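Long-range contact in uncharacterized protein (Archaeoglobus fulgidus, PDB 3LOT), which probably cleaves 3-keto-5-aminohexanoate or a related beta-keto acid with the help of a bound zinc ion: residues D[120-125]-D[204-209]. Sequence-based numbering, arbitrary orientation.
Sequences NFAIHP and GILGGI
Ala-122 and Leu-206 join the two loops through their backbones: the amide N of Ala-122 donates to the carbonyl O of Leu-206 at 3.0 Å, nearly straight at 165° and in the carbonyl plane. The return link runs through a water, which donates to Ala-122 O and accepts from Leu-206 N. Residues 205-208 form a type II beta turn, closed by Gly-208 N to Ile-205 O (2.9 Å). At its tip Gly-207 makes a CA-H...O contact, CA to Asn-120 O at 3.4 Å; a CB on Gly-207 would collide with that oxygen. Ile-205 sets CG2 over the centre of the Phe-121 ring, 3.6 Å from the centroid and 8° off the normal, a CH-pi contact, while its CD1 reaches ring atom CZ (3.7 Å). Although the side chain of Phe-121 sets out away from the 204-209 loop, CG lies anti to the backbone N (chi1 -166°), and the ring beyond it comes back to Ile-205. An alanine in place of the phenylalanine would remove the ring, and would probably leave CG2 and CD1 of Ile-205 without this partner and open a gap beside them. On Leu-206, CD2 packs against Pro-125 CG (3.8 Å) and Ala-122 CB (4.0 Å), and Phe-154 of the second subunit covers Leu-206 and Ala-122. The contact joins the loop after TIM-barrel strand 197-203 to that after strand 119-120, whose Phe-121 side chain lies about 8 Å from the zinc ion bound by His-50, His-52 and Glu-262, near the metal site.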
loop_
_atom_site.group_PDB
_atom_site.type_symbol
_atom_site.label_atom_id
_atom_site.label_comp_id
_atom_site.label_asym_id
_atom_site.label_seq_id
_atom_site.Cartn_x
_atom_site.Cartn_y
_atom_site.Cartn_z
ATOM N N ASN D 120 24.637 -4.153 -4.690
ATOM C CA ASN D 120 24.956 -4.879 -5.924
ATOM C C ASN D 120 24.360 -4.067 -7.044
ATOM O O ASN D 120 23.365 -3.384 -6.865
ATOM C CB ASN D 120 24.384 -6.292 -5.912
ATOM C CG ASN D 120 24.996 -7.158 -4.814
ATOM O OD1 ASN D 120 26.067 -6.845 -4.287
ATOM N ND2 ASN D 120 24.350 -8.269 -4.502
ATOM N N PHE D 121 24.995 -4.125 -8.188
ATOM C CA PHE D 121 24.552 -3.429 -9.368
ATOM C C PHE D 121 25.088 -4.236 -10.525
ATOM O O PHE D 121 26.191 -4.021 -10.944
ATOM C CB PHE D 121 25.084 -1.996 -9.372
ATOM C CG PHE D 121 24.405 -1.108 -10.378
ATOM C CD1 PHE D 121 24.231 -1.521 -11.705
ATOM C CD2 PHE D 121 23.964 0.152 -10.016
ATOM C CE1 PHE D 121 23.620 -0.671 -12.632
ATOM C CE2 PHE D 121 23.350 0.981 -10.942
ATOM C CZ PHE D 121 23.185 0.573 -12.231
ATOM N N ALA D 122 24.286 -5.220 -10.968
ATOM C CA ALA D 122 24.730 -6.311 -11.819
ATOM C C ALA D 122 24.038 -6.307 -13.173
ATOM O O ALA D 122 22.812 -6.234 -13.249
ATOM C CB ALA D 122 24.501 -7.682 -11.076
ATOM N N ILE D 123 24.853 -6.330 -14.234
ATOM C CA ILE D 123 24.407 -6.460 -15.629
ATOM C C ILE D 123 24.996 -7.641 -16.371
ATOM O O ILE D 123 24.861 -7.755 -17.578
ATOM C CB ILE D 123 24.678 -5.168 -16.404
ATOM C CG1 ILE D 123 26.196 -4.811 -16.447
ATOM C CG2 ILE D 123 23.823 -4.066 -15.778
ATOM C CD1 ILE D 123 26.453 -3.388 -16.992
ATOM N N HIS D 124 25.624 -8.558 -15.647
ATOM C CA HIS D 124 26.103 -9.789 -16.243
ATOM C C HIS D 124 25.051 -10.579 -17.026
ATOM O O HIS D 124 25.439 -11.251 -17.970
ATOM C CB HIS D 124 26.832 -10.696 -15.238
ATOM C CG HIS D 124 25.971 -11.204 -14.120
ATOM N ND1 HIS D 124 25.622 -10.425 -13.038
ATOM C CD2 HIS D 124 25.394 -12.411 -13.916
ATOM C CE1 HIS D 124 24.854 -11.125 -12.228
ATOM N NE2 HIS D 124 24.710 -12.338 -12.724
ATOM N N PRO D 125 23.742 -10.493 -16.683
ATOM C CA PRO D 125 22.751 -11.204 -17.518
ATOM C C PRO D 125 22.660 -10.756 -19.013
ATOM O O PRO D 125 22.210 -11.530 -19.877
ATOM C CB PRO D 125 21.441 -10.913 -16.787
ATOM C CG PRO D 125 21.865 -10.755 -15.355
ATOM C CD PRO D 125 23.097 -9.952 -15.467
ATOM N N GLY D 204 14.414 -0.930 -11.556
ATOM C CA GLY D 204 14.698 -2.023 -12.457
ATOM C C GLY D 204 16.149 -2.471 -12.498
ATOM O O GLY D 204 16.520 -3.209 -13.381
ATOM N N ILE D 205 16.996 -2.004 -11.600
ATOM C CA ILE D 205 18.371 -2.475 -11.541
ATOM C C ILE D 205 18.414 -3.813 -10.789
ATOM O O ILE D 205 17.715 -4.003 -9.776
ATOM C CB ILE D 205 19.333 -1.454 -10.878
ATOM C CG1 ILE D 205 19.350 -0.141 -11.662
ATOM C CG2 ILE D 205 20.754 -2.031 -10.759
ATOM C CD1 ILE D 205 19.695 -0.250 -13.099
ATOM N N LEU D 206 19.229 -4.746 -11.304
ATOM C CA LEU D 206 19.457 -6.009 -10.613
ATOM C C LEU D 206 20.373 -5.633 -9.451
ATOM O O LEU D 206 21.550 -5.315 -9.662
ATOM C CB LEU D 206 20.056 -7.068 -11.549
ATOM C CG LEU D 206 20.469 -8.440 -10.933
ATOM C CD1 LEU D 206 19.329 -9.075 -10.165
ATOM C CD2 LEU D 206 21.045 -9.421 -11.922
ATOM N N GLY D 207 19.829 -5.700 -8.226
ATOM C CA GLY D 207 20.491 -5.194 -7.036
ATOM C C GLY D 207 19.664 -4.126 -6.354
ATOM O O GLY D 207 19.935 -3.748 -5.205
ATOM N N GLY D 208 18.654 -3.633 -7.066
ATOM C CA GLY D 208 17.725 -2.653 -6.548
ATOM C C GLY D 208 16.290 -3.058 -6.656
ATOM O O GLY D 208 15.973 -4.214 -6.968
ATOM N N ILE D 209 15.409 -2.099 -6.364
ATOM C CA ILE D 209 13.967 -2.324 -6.475
ATOM C C ILE D 209 13.518 -2.460 -7.938
ATOM O O ILE D 209 14.137 -1.893 -8.828
ATOM C CB ILE D 209 13.195 -1.202 -5.762
ATOM C CG1 ILE D 209 11.759 -1.626 -5.567
ATOM C CG2 ILE D 209 13.289 0.160 -6.523
ATOM C CD1 ILE D 209 10.974 -0.838 -4.468
HETATM O O HOH W 1 20.853 -4.311 -13.733
#